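Local coordinates for protein geranyltranstransferase (Methylococcus capsulatus, PDB 3TS7) that probably makes farnesyl diphosphate, adding isopentenyl diphosphate to an allylic diphosphate with the help of magnesium ions, at residues T61-G66 with A287-E292; L126-L131 with T150-S155; A165-S170 with E181-R186; L191-V196 with H216-I221. All blocks are in the same frame, centred on the assembly; numbering follows the deposited sequence.

Contact 1 (T61-G66 with A287-E292); sequences TGQTIG and ADLLRE
Thr64 and Leu290 make the close part of this contact between the C-terminal end of helix 53-65 and the first turn of helix 288-298. Leu290 CD1 lies 3.5 Å from Thr64 OG1 and 3.9 Å from Thr64 CG2, so that one methyl meets both branches of the threonine. CG2 also meets a methyl just ahead of helix 288-298, Thr64 CG2 lying 4.0 Å from Ala287 CB. With OG1 beside its own backbone N (chi1 -66°), Thr64 turns the hydroxyl into this buried region, where it is shared between Ala60 O on its own helix, the stronger partner, and Glu286 O just ahead of the other segment. A valine in its place would probably leave Ala60 O and Glu286 O without this hydroxyl and break the polar link from helix 53-65 to the residues before helix 288-298. The other leucine branch, CD2 of Leu290, ends 4.1 Å from the backbone N of Thr61. The opposite extreme is Gln63, which is exposed: its extended chain lies across Leu289, nearly perpendicular, and only its amide end touches, with Gln63 NE2 3.7 Å from Leu289 CD2. Helix 5-27 borders this looser side through Phe12 and Leu9. No hydrogen bond joins the two segments directly. The short axes approach to 9.5 Å at 149°, a near-antiparallel packing of helices far apart in sequence, as expected of the all-alpha isoprenoid synthase fold of the FPP/GGPP synthase family.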
loop_
_atom_site.group_PDB
_atom_site.type_symbol
_atom_site.label_atom_id
_atom_site.label_comp_id
_atom_site.label_asym_id
_atom_site.label_seq_id
_atom_site.Cartn_x
_atom_site.Cartn_y
_atom_site.Cartn_z
ATOM N N THR B 61 -0.490 24.359 0.859
ATOM C CA THR B 61 -0.030 24.474 -0.522
ATOM C C THR B 61 -1.199 24.797 -1.458
ATOM O O THR B 61 -1.083 25.659 -2.316
ATOM C CB THR B 61 0.664 23.174 -0.994
ATOM O OG1 THR B 61 1.799 22.923 -0.157
ATOM C CG2 THR B 61 1.111 23.271 -2.439
ATOM N N GLY B 62 -2.328 24.117 -1.271
ATOM C CA GLY B 62 -3.503 24.347 -2.118
ATOM C C GLY B 62 -4.029 25.771 -2.048
ATOM O O GLY B 62 -4.349 26.376 -3.076
ATOM N N GLN B 63 -4.107 26.298 -0.832
ATOM C CA GLN B 63 -4.539 27.676 -0.594
ATOM C C GLN B 63 -3.596 28.672 -1.268
ATOM O O GLN B 63 -4.040 29.695 -1.793
ATOM C CB GLN B 63 -4.649 27.961 0.911
ATOM C CG GLN B 63 -5.401 29.224 1.235
ATOM C CD GLN B 63 -5.439 29.507 2.699
ATOM O OE1 GLN B 63 -6.114 28.817 3.465
ATOM N NE2 GLN B 63 -4.726 30.540 3.110
ATOM N N THR B 64 -2.307 28.333 -1.296
ATOM C CA THR B 64 -1.279 29.197 -1.868
ATOM C C THR B 64 -1.413 29.327 -3.375
ATOM O O THR B 64 -1.280 30.418 -3.922
ATOM C CB THR B 64 0.144 28.715 -1.444
ATOM O OG1 THR B 64 0.278 28.884 -0.027
ATOM C CG2 THR B 64 1.260 29.495 -2.143
ATOM N N ILE B 65 -1.696 28.219 -4.041
ATOM C CA ILE B 65 -1.803 28.213 -5.500
ATOM C C ILE B 65 -3.284 28.329 -5.965
ATOM O O ILE B 65 -3.577 28.237 -7.152
ATOM C CB ILE B 65 -1.137 26.940 -6.093
ATOM C CG1 ILE B 65 -1.851 25.694 -5.547
ATOM C CG2 ILE B 65 0.367 26.917 -5.764
ATOM C CD1 ILE B 65 -1.289 24.366 -6.040
ATOM N N GLY B 66 -4.207 28.507 -5.024
ATOM C CA GLY B 66 -5.613 28.758 -5.378
ATOM C C GLY B 66 -6.463 27.548 -5.733
ATOM O O GLY B 66 -7.349 27.644 -6.579
ATOM N N ALA B 287 1.606 33.276 -0.159
ATOM C CA ALA B 287 2.539 32.309 0.392
ATOM C C ALA B 287 2.990 32.611 1.824
ATOM O O ALA B 287 3.854 31.917 2.353
ATOM C CB ALA B 287 3.747 32.127 -0.545
ATOM N N ASP B 288 2.422 33.645 2.450
ATOM C CA ASP B 288 2.736 33.957 3.853
ATOM C C ASP B 288 2.427 32.798 4.782
ATOM O O ASP B 288 3.136 32.581 5.773
ATOM C CB ASP B 288 2.000 35.203 4.355
ATOM C CG ASP B 288 2.593 36.477 3.807
ATOM O OD1 ASP B 288 3.670 36.395 3.165
ATOM O OD2 ASP B 288 1.981 37.550 4.002
ATOM N N LEU B 289 1.358 32.071 4.458
ATOM C CA LEU B 289 0.995 30.881 5.181
ATOM C C LEU B 289 2.129 29.851 5.181
ATOM O O LEU B 289 2.456 29.303 6.236
ATOM C CB LEU B 289 -0.278 30.268 4.586
ATOM C CG LEU B 289 -0.924 29.187 5.452
ATOM C CD1 LEU B 289 -1.445 29.765 6.764
ATOM C CD2 LEU B 289 -2.079 28.534 4.659
ATOM N N LEU B 290 2.731 29.619 4.019
ATOM C CA LEU B 290 3.864 28.675 3.917
ATOM C C LEU B 290 5.129 29.186 4.624
ATOM O O LEU B 290 5.896 28.398 5.191
ATOM C CB LEU B 290 4.164 28.342 2.463
ATOM C CG LEU B 290 3.066 27.517 1.758
ATOM C CD1 LEU B 290 3.443 27.318 0.323
ATOM C CD2 LEU B 290 2.865 26.165 2.458
ATOM N N ARG B 291 5.312 30.504 4.613
ATOM C CA ARG B 291 6.413 31.153 5.315
ATOM C C ARG B 291 6.321 30.900 6.814
ATOM O O ARG B 291 7.310 30.541 7.450
ATOM C CB ARG B 291 6.456 32.662 4.987
ATOM C CG ARG B 291 6.923 32.971 3.574
ATOM C CD ARG B 291 6.983 34.480 3.200
ATOM N NE ARG B 291 7.262 34.616 1.770
ATOM C CZ ARG B 291 6.354 34.827 0.820
ATOM N NH1 ARG B 291 6.726 34.870 -0.436
ATOM N NH2 ARG B 291 5.075 34.985 1.115
ATOM N N GLU B 292 5.127 31.051 7.373
ATOM C CA GLU B 292 4.906 30.806 8.787
ATOM C C GLU B 292 4.897 29.316 9.140
ATOM O O GLU B 292 5.342 28.915 10.233
ATOM C CB GLU B 292 3.580 31.441 9.225
ATOM C CG GLU B 292 3.587 32.970 9.136
ATOM C CD GLU B 292 4.475 33.626 10.192
ATOM O OE1 GLU B 292 5.082 34.675 9.891
ATOM O OE2 GLU B 292 4.570 33.103 11.325
#

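Contact 2 (L126-L131 with T150-S155); sequences LAFHVL and TLAKAS
Leu151 inserts its CD2 methyl between Ala127 and Leu131 of the facing helix, and contacts between apolar side chains carry most of the association. Ala127 CB is 3.9 Å from Leu151 CD2, while Leu131 CD1 comes to 3.8 Å from the same methyl. Placing CG anti to the backbone N (chi1 -167°) carries the leucine across to them. Aromatic packing supplies the second kind of interaction. The same CD2 of Leu151 stands 4.1 Å above one face of the Phe128 ring, displaced toward the rim, whereas Ala152 meets the ring edge: Phe128 CZ is 3.6 Å from Ala152 CA. The short axes run 160° apart in direction and approach to 11.1 Å, which makes helices 113-133 and 141-155 an antiparallel helical hairpin within the all-alpha isoprenoid synthase fold. Ile82 of helix 73-90 packs on Ala127 and Leu151, and the side that carries Phe128 and His129 meets the second subunit, where Phe128 stacks on Phe128 of that subunit and His129 ND1 is hydrogen-bonded to its Glu149. No hydrogen bond crosses between the segments; on helix 141-155 Leu151 O accepts Ser155 OG at 2.6 Å and Ser155 N at 2.9 Å, the two donors arriving from opposite faces of the carbonyl plane.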
loop_
_atom_site.group_PDB
_atom_site.type_symbol
_atom_site.label_atom_id
_atom_site.label_comp_id
_atom_site.label_asym_id
_atom_site.label_seq_id
_atom_site.Cartn_x
_atom_site.Cartn_y
_atom_site.Cartn_z
ATOM N N LEU B 126 -6.007 1.524 1.215
ATOM C CA LEU B 126 -7.046 2.534 1.326
ATOM C C LEU B 126 -6.587 3.914 0.830
ATOM O O LEU B 126 -7.371 4.650 0.237
ATOM C CB LEU B 126 -7.431 2.666 2.787
ATOM C CG LEU B 126 -8.730 3.360 3.201
ATOM C CD1 LEU B 126 -9.980 2.681 2.605
ATOM C CD2 LEU B 126 -8.788 3.314 4.711
ATOM N N ALA B 127 -5.323 4.266 1.091
ATOM C CA ALA B 127 -4.765 5.498 0.558
ATOM C C ALA B 127 -4.903 5.536 -0.948
ATOM O O ALA B 127 -5.344 6.547 -1.511
ATOM C CB ALA B 127 -3.307 5.668 0.962
ATOM N N PHE B 128 -4.553 4.428 -1.598
ATOM C CA PHE B 128 -4.600 4.361 -3.034
ATOM C C PHE B 128 -6.048 4.266 -3.558
ATOM O O PHE B 128 -6.334 4.729 -4.668
ATOM C CB PHE B 128 -3.777 3.171 -3.511
ATOM C CG PHE B 128 -2.301 3.387 -3.407
ATOM C CD1 PHE B 128 -1.555 2.733 -2.428
ATOM C CD2 PHE B 128 -1.656 4.266 -4.279
ATOM C CE1 PHE B 128 -0.178 2.929 -2.338
ATOM C CE2 PHE B 128 -0.287 4.478 -4.188
ATOM C CZ PHE B 128 0.450 3.807 -3.216
ATOM N N HIS B 129 -6.924 3.625 -2.776
ATOM C CA HIS B 129 -8.378 3.577 -3.084
ATOM C C HIS B 129 -8.975 4.987 -3.073
ATOM O O HIS B 129 -9.733 5.346 -3.998
ATOM C CB HIS B 129 -9.120 2.630 -2.125
ATOM C CG HIS B 129 -10.611 2.819 -2.079
ATOM N ND1 HIS B 129 -11.438 2.530 -3.147
ATOM C CD2 HIS B 129 -11.425 3.238 -1.075
ATOM C CE1 HIS B 129 -12.693 2.768 -2.803
ATOM N NE2 HIS B 129 -12.711 3.211 -1.557
ATOM N N VAL B 130 -8.592 5.786 -2.070
ATOM C CA VAL B 130 -9.021 7.209 -2.005
ATOM C C VAL B 130 -8.587 7.974 -3.270
ATOM O O VAL B 130 -9.423 8.592 -3.939
ATOM C CB VAL B 130 -8.572 7.915 -0.690
ATOM C CG1 VAL B 130 -8.828 9.429 -0.739
ATOM C CG2 VAL B 130 -9.306 7.349 0.489
ATOM N N LEU B 131 -7.322 7.860 -3.671
ATOM C CA LEU B 131 -6.845 8.615 -4.834
ATOM C C LEU B 131 -7.483 8.158 -6.148
ATOM O O LEU B 131 -7.794 8.983 -7.009
ATOM C CB LEU B 131 -5.315 8.576 -4.954
ATOM C CG LEU B 131 -4.452 9.302 -3.920
ATOM C CD1 LEU B 131 -2.970 9.125 -4.312
ATOM C CD2 LEU B 131 -4.791 10.807 -3.802
ATOM N N THR B 150 2.746 9.554 -7.746
ATOM C CA THR B 150 3.445 10.331 -6.743
ATOM C C THR B 150 3.448 9.611 -5.416
ATOM O O THR B 150 4.509 9.452 -4.790
ATOM C CB THR B 150 2.798 11.726 -6.566
ATOM O OG1 THR B 150 3.067 12.492 -7.735
ATOM C CG2 THR B 150 3.351 12.440 -5.331
ATOM N N LEU B 151 2.272 9.148 -4.989
ATOM C CA LEU B 151 2.168 8.520 -3.675
ATOM C C LEU B 151 2.897 7.164 -3.658
ATOM O O LEU B 151 3.547 6.808 -2.663
ATOM C CB LEU B 151 0.708 8.375 -3.222
ATOM C CG LEU B 151 0.514 8.008 -1.734
ATOM C CD1 LEU B 151 0.843 9.155 -0.790
ATOM C CD2 LEU B 151 -0.931 7.556 -1.498
ATOM N N ALA B 152 2.820 6.434 -4.761
ATOM C CA ALA B 152 3.448 5.124 -4.823
ATOM C C ALA B 152 4.972 5.258 -4.788
ATOM O O ALA B 152 5.618 4.521 -4.074
ATOM C CB ALA B 152 3.011 4.380 -6.048
ATOM N N LYS B 153 5.527 6.234 -5.517
ATOM C CA LYS B 153 6.976 6.436 -5.564
ATOM C C LYS B 153 7.497 6.938 -4.220
ATOM O O LYS B 153 8.550 6.477 -3.743
ATOM C CB LYS B 153 7.359 7.377 -6.711
ATOM C CG LYS B 153 8.809 7.252 -7.214
ATOM C CD LYS B 153 9.286 8.575 -7.816
ATOM C CE LYS B 153 10.315 8.393 -8.940
ATOM N NZ LYS B 153 9.753 8.603 -10.320
ATOM N N ALA B 154 6.741 7.834 -3.587
ATOM C CA ALA B 154 7.095 8.344 -2.267
ATOM C C ALA B 154 6.989 7.337 -1.124
ATOM O O ALA B 154 7.722 7.439 -0.134
ATOM C CB ALA B 154 6.288 9.605 -1.931
ATOM N N SER B 155 6.078 6.377 -1.239
ATOM C CA SER B 155 5.831 5.451 -0.137
ATOM C C SER B 155 6.619 4.126 -0.239
ATOM O O SER B 155 6.726 3.424 0.744
ATOM C CB SER B 155 4.332 5.145 -0.035
ATOM O OG SER B 155 3.563 6.346 -0.082
#

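Contact 3 (A165-S170 with E181-R186); sequences AIDLAS and ENMHIR
Ile166 and Met183 overlap flank to flank, their chains running in opposing senses, where helix 160-168 packs on helix 177-201, its successor in the all-alpha isoprenoid synthase fold. The closest point is Ile166 CG2 against Met183 CG at 3.5 Å, tighter than an ordinary carbon contact, so the two chains are pressed together here. Met183 starts with CG anti to the backbone N (chi1 -164°) and then bends at chi2 and chi3. That bend swings its thioether toward Asp167, which it meets at a slant. Met183 CE lies 3.7 Å from Asp167 CG, and Met183 SD is 3.8 Å from Asp167 OD1; the end of the methionine thus rests against the carboxylate and CB of Asp167. The same methyl, Met183 CE, stands 3.9 Å above the plane of the His184 ring, near its rim, on its own helix. On the other branch of Ile166 the approach differs. Its CD1 meets Arg186 CD at 3.7 Å, on the aliphatic part of the arginine, and is 4.0 Å from Asn182 ND2, with the side chains of Ile166 and Asn182 set roughly square to each other. Met34 of the second subunit packs on Ile166, Asn182 and Arg186, so this side of the contact adjoins the dimer interface. A bond one turn along the second helix fixes the arginine beside the isoleucine: Arg186 NE donates to Asn182 OD1 at 2.9 Å with an N-H...O angle of 160°, and the oxygen lies only 4° out of the guanidinium plane.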
loop_
_atom_site.group_PDB
_atom_site.type_symbol
_atom_site.label_atom_id
_atom_site.label_comp_id
_atom_site.label_asym_id
_atom_site.label_seq_id
_atom_site.Cartn_x
_atom_site.Cartn_y
_atom_site.Cartn_z
ATOM N N ALA B 165 14.398 0.953 5.753
ATOM C CA ALA B 165 15.414 -0.096 5.561
ATOM C C ALA B 165 16.840 0.443 5.721
ATOM O O ALA B 165 17.671 -0.194 6.367
ATOM C CB ALA B 165 15.263 -0.774 4.207
ATOM N N ILE B 166 17.115 1.610 5.135
ATOM C CA ILE B 166 18.430 2.256 5.274
ATOM C C ILE B 166 18.706 2.644 6.736
ATOM O O ILE B 166 19.806 2.425 7.252
ATOM C CB ILE B 166 18.584 3.433 4.289
ATOM C CG1 ILE B 166 18.563 2.897 2.854
ATOM C CG2 ILE B 166 19.897 4.217 4.538
ATOM C CD1 ILE B 166 18.407 3.976 1.813
ATOM N N ASP B 167 17.684 3.170 7.404
ATOM C CA ASP B 167 17.741 3.525 8.821
ATOM C C ASP B 167 18.067 2.335 9.752
ATOM O O ASP B 167 18.861 2.471 10.692
ATOM C CB ASP B 167 16.419 4.175 9.223
ATOM C CG ASP B 167 16.514 4.987 10.498
ATOM O OD1 ASP B 167 17.604 5.091 11.094
ATOM O OD2 ASP B 167 15.479 5.538 10.907
ATOM N N LEU B 168 17.459 1.181 9.488
ATOM C CA LEU B 168 17.746 -0.034 10.251
ATOM C C LEU B 168 19.156 -0.569 9.985
ATOM O O LEU B 168 19.838 -0.993 10.910
ATOM C CB LEU B 168 16.691 -1.119 9.986
ATOM C CG LEU B 168 15.292 -0.790 10.519
ATOM C CD1 LEU B 168 14.311 -1.902 10.181
ATOM C CD2 LEU B 168 15.304 -0.501 12.026
ATOM N N ALA B 169 19.591 -0.517 8.728
ATOM C CA ALA B 169 20.906 -1.011 8.311
ATOM C C ALA B 169 22.089 -0.133 8.768
ATOM O O ALA B 169 23.256 -0.480 8.542
ATOM C CB ALA B 169 20.938 -1.199 6.776
ATOM N N SER B 170 21.792 1.000 9.404
ATOM C CA SER B 170 22.823 1.942 9.810
ATOM C C SER B 170 22.854 2.163 11.329
ATOM O O SER B 170 23.396 3.165 11.795
ATOM C CB SER B 170 22.605 3.280 9.101
ATOM O OG SER B 170 21.733 4.092 9.872
ATOM N N GLU B 181 21.791 12.543 5.098
ATOM C CA GLU B 181 20.765 13.308 4.408
ATOM C C GLU B 181 19.902 12.391 3.516
ATOM O O GLU B 181 18.677 12.432 3.612
ATOM C CB GLU B 181 21.367 14.503 3.643
ATOM C CG GLU B 181 21.812 15.651 4.600
ATOM C CD GLU B 181 22.294 16.933 3.905
ATOM O OE1 GLU B 181 22.107 17.093 2.690
ATOM O OE2 GLU B 181 22.862 17.804 4.593
ATOM N N ASN B 182 20.546 11.525 2.728
ATOM C CA ASN B 182 19.861 10.617 1.790
ATOM C C ASN B 182 18.827 9.703 2.443
ATOM O O ASN B 182 17.738 9.469 1.905
ATOM C CB ASN B 182 20.871 9.761 1.014
ATOM C CG ASN B 182 20.199 8.622 0.237
ATOM O OD1 ASN B 182 19.636 8.842 -0.829
ATOM N ND2 ASN B 182 20.270 7.409 0.771
ATOM N N MET B 183 19.208 9.174 3.594
ATOM C CA MET B 183 18.353 8.377 4.415
ATOM C C MET B 183 17.112 9.154 4.862
ATOM O O MET B 183 15.985 8.648 4.761
ATOM C CB MET B 183 19.143 7.966 5.641
ATOM C CG MET B 183 18.554 6.851 6.398
ATOM S SD MET B 183 18.459 7.336 8.089
ATOM C CE MET B 183 16.757 7.746 8.088
ATOM N N HIS B 184 17.319 10.371 5.363
ATOM C CA HIS B 184 16.204 11.204 5.820
ATOM C C HIS B 184 15.280 11.674 4.693
ATOM O O HIS B 184 14.060 11.741 4.884
ATOM C CB HIS B 184 16.702 12.407 6.626
ATOM C CG HIS B 184 17.064 12.084 8.038
ATOM N ND1 HIS B 184 16.170 11.523 8.929
ATOM C CD2 HIS B 184 18.218 12.265 8.729
ATOM C CE1 HIS B 184 16.755 11.363 10.102
ATOM N NE2 HIS B 184 17.997 11.808 10.008
ATOM N N ILE B 185 15.877 11.977 3.540
ATOM C CA ILE B 185 15.180 12.364 2.302
ATOM C C ILE B 185 14.243 11.234 1.851
ATOM O O ILE B 185 13.089 11.482 1.478
ATOM C CB ILE B 185 16.192 12.752 1.194
ATOM C CG1 ILE B 185 16.775 14.146 1.465
ATOM C CG2 ILE B 185 15.568 12.796 -0.213
ATOM C CD1 ILE B 185 18.126 14.422 0.749
ATOM N N ARG B 186 14.720 9.994 1.945
ATOM C CA ARG B 186 13.898 8.856 1.562
ATOM C C ARG B 186 12.845 8.516 2.619
ATOM O O ARG B 186 11.643 8.433 2.285
ATOM C CB ARG B 186 14.765 7.639 1.209
ATOM C CG ARG B 186 15.581 7.780 -0.060
ATOM C CD ARG B 186 16.779 6.827 0.036
ATOM N NE ARG B 186 17.588 6.780 -1.177
ATOM C CZ ARG B 186 17.436 5.886 -2.152
ATOM N NH1 ARG B 186 16.486 4.944 -2.075
ATOM N NH2 ARG B 186 18.236 5.937 -3.211
#

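Contact 4 (L191-V196 with H216-I221); sequences LIRASV and HYAKCI
Ala218 presses its CB onto Arg193 and Val196 at an antiparallel pairing of helix 177-201 with helix 208-237 in the all-alpha isoprenoid synthase fold. The small residue permits close packing: the short axes come to 8.6 Å with directions 150° apart, and the CA atoms of Arg193 and Ala218 are 5.1 Å from each other. In this first shell Ala218 CB is 3.8 Å from Arg193 CG and 3.8 Å from Val196 CG2, while Ile192 CG2 lies 3.8 Å from Ala218 O. Next to it the side chains of Arg193 and Lys219 travel alongside one another in the same sense. The lysine is fully extended, and its CD sits 3.7 Å above the arginine's guanidinium plane, displaced from the centre of the group, so that methylenes cover one face. Bending at chi3 (78°) turns the guanidinium along the lysine chain. The two like charges are near, Arg193 NH2 being 4.5 Å from Lys219 NZ, and the salt bridge of Arg193 NH1 to Asp215, just ahead of the second segment, probably offsets their repulsion. With an alanine here instead of Arg193, Asp215 would probably lose its charged mate and the methylenes of Lys219 would be left without their flat cover. Farther out, helix 53-65 backs the first helix, with Leu57 on Ile192 and Thr61 on Val196. Within helix 177-201 itself, Leu191 O is gripped by Ser195 N and by Ser195 OG, the hydroxyl donating at 2.8 Å from 18° off the carbonyl plane.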
loop_
_atom_site.group_PDB
_atom_site.type_symbol
_atom_site.label_atom_id
_atom_site.label_comp_id
_atom_site.label_asym_id
_atom_site.label_seq_id
_atom_site.Cartn_x
_atom_site.Cartn_y
_atom_site.Cartn_z
ATOM N N LEU B 191 7.584 11.572 1.465
ATOM C CA LEU B 191 6.148 11.687 1.754
ATOM C C LEU B 191 5.737 13.139 2.032
ATOM O O LEU B 191 4.604 13.529 1.752
ATOM C CB LEU B 191 5.712 10.778 2.915
ATOM C CG LEU B 191 4.202 10.560 3.108
ATOM C CD1 LEU B 191 3.569 9.958 1.851
ATOM C CD2 LEU B 191 3.886 9.727 4.352
ATOM N N ILE B 192 6.656 13.933 2.580
ATOM C CA ILE B 192 6.404 15.364 2.800
ATOM C C ILE B 192 6.316 16.082 1.462
ATOM O O ILE B 192 5.387 16.863 1.230
ATOM C CB ILE B 192 7.492 15.989 3.724
ATOM C CG1 ILE B 192 7.199 15.617 5.179
ATOM C CG2 ILE B 192 7.551 17.508 3.576
ATOM C CD1 ILE B 192 8.423 15.694 6.073
ATOM N N ARG B 193 7.256 15.797 0.561
ATOM C CA ARG B 193 7.211 16.355 -0.779
ATOM C C ARG B 193 5.992 15.873 -1.545
ATOM O O ARG B 193 5.441 16.627 -2.351
ATOM C CB ARG B 193 8.472 15.999 -1.562
ATOM C CG ARG B 193 9.751 16.649 -0.951
ATOM C CD ARG B 193 10.975 15.919 -1.383
ATOM N NE ARG B 193 11.363 16.278 -2.739
ATOM C CZ ARG B 193 12.525 15.944 -3.291
ATOM N NH1 ARG B 193 12.801 16.336 -4.518
ATOM N NH2 ARG B 193 13.416 15.221 -2.606
ATOM N N ALA B 194 5.567 14.629 -1.293
ATOM C CA ALA B 194 4.342 14.115 -1.960
ATOM C C ALA B 194 3.161 14.940 -1.538
ATOM O O ALA B 194 2.322 15.247 -2.365
ATOM C CB ALA B 194 4.091 12.625 -1.606
ATOM N N SER B 195 3.091 15.301 -0.260
ATOM C CA SER B 195 1.950 16.073 0.255
ATOM C C SER B 195 1.779 17.408 -0.467
ATOM O O SER B 195 0.656 17.869 -0.711
ATOM C CB SER B 195 2.114 16.319 1.743
ATOM O OG SER B 195 2.364 15.095 2.385
ATOM N N VAL B 196 2.915 17.991 -0.845
ATOM C CA VAL B 196 2.942 19.259 -1.537
ATOM C C VAL B 196 2.634 19.068 -3.016
ATOM O O VAL B 196 1.847 19.833 -3.586
ATOM C CB VAL B 196 4.310 19.988 -1.284
ATOM C CG1 VAL B 196 4.517 21.146 -2.250
ATOM C CG2 VAL B 196 4.344 20.472 0.141
ATOM N N HIS B 216 11.049 22.114 -3.796
ATOM C CA HIS B 216 12.262 22.558 -3.054
ATOM C C HIS B 216 11.949 23.091 -1.668
ATOM O O HIS B 216 12.668 22.782 -0.713
ATOM C CB HIS B 216 13.109 23.561 -3.863
ATOM C CG HIS B 216 14.536 23.625 -3.408
ATOM N ND1 HIS B 216 15.394 22.548 -3.502
ATOM C CD2 HIS B 216 15.248 24.620 -2.826
ATOM C CE1 HIS B 216 16.573 22.880 -3.005
ATOM N NE2 HIS B 216 16.513 24.132 -2.592
ATOM N N TYR B 217 10.854 23.850 -1.527
ATOM C CA TYR B 217 10.366 24.264 -0.203
ATOM C C TYR B 217 10.126 23.033 0.677
ATOM O O TYR B 217 10.526 22.988 1.863
ATOM C CB TYR B 217 9.065 25.101 -0.347
ATOM C CG TYR B 217 8.289 25.298 0.921
ATOM C CD1 TYR B 217 8.560 26.376 1.773
ATOM C CD2 TYR B 217 7.276 24.415 1.284
ATOM C CE1 TYR B 217 7.850 26.551 2.943
ATOM C CE2 TYR B 217 6.560 24.587 2.447
ATOM C CZ TYR B 217 6.838 25.661 3.270
ATOM O OH TYR B 217 6.129 25.821 4.437
ATOM N N ALA B 218 9.439 22.047 0.099
ATOM C CA ALA B 218 9.075 20.817 0.817
ATOM C C ALA B 218 10.316 20.019 1.257
ATOM O O ALA B 218 10.433 19.626 2.438
ATOM C CB ALA B 218 8.136 19.959 -0.066
ATOM N N LYS B 219 11.252 19.868 0.327
ATOM C CA LYS B 219 12.530 19.162 0.568
ATOM C C LYS B 219 13.342 19.818 1.691
ATOM O O LYS B 219 13.819 19.137 2.613
ATOM C CB LYS B 219 13.359 19.104 -0.720
ATOM C CG LYS B 219 14.704 18.381 -0.545
ATOM C CD LYS B 219 15.480 18.310 -1.831
ATOM C CE LYS B 219 16.689 17.381 -1.691
ATOM N NZ LYS B 219 17.390 17.270 -2.994
ATOM N N CYS B 220 13.446 21.153 1.631
ATOM C CA CYS B 220 14.209 21.914 2.627
ATOM C C CYS B 220 13.556 21.888 4.006
ATOM O O CYS B 220 14.250 21.705 4.998
ATOM C CB CYS B 220 14.480 23.353 2.140
ATOM S SG CYS B 220 15.490 23.451 0.665
ATOM N N ILE B 221 12.228 22.025 4.111
ATOM C CA ILE B 221 11.655 21.935 5.457
ATOM C C ILE B 221 11.751 20.519 6.061
ATOM O O ILE B 221 11.919 20.369 7.275
ATOM C CB ILE B 221 10.221 22.518 5.616
ATOM C CG1 ILE B 221 9.168 21.642 4.970
ATOM C CG2 ILE B 221 10.139 23.979 5.088
ATOM C CD1 ILE B 221 7.764 22.241 5.097
#

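How the contacts relate
From the N terminus, the chain enters contact 1 on helix 53-65, and the loop it opens there closes only at helix 288-298, so contacts 2, 3 and 4 all nest inside it. Those three follow in series without crossing. Contact 2 closes a short hairpin, contact 3 joins the next two helices, and contact 4 reuses helix 177-201 to reach helix 208-237. Contact 4 lies nearest the chain's centre and touches each of the others: Ala194 packs on Ala154 of contact 2, Ile185 of contact 3 meets Arg193, and Tyr217 OH probably bonds Leu290 O of contact 1. Contacts 2 and 3 also border the second subunit.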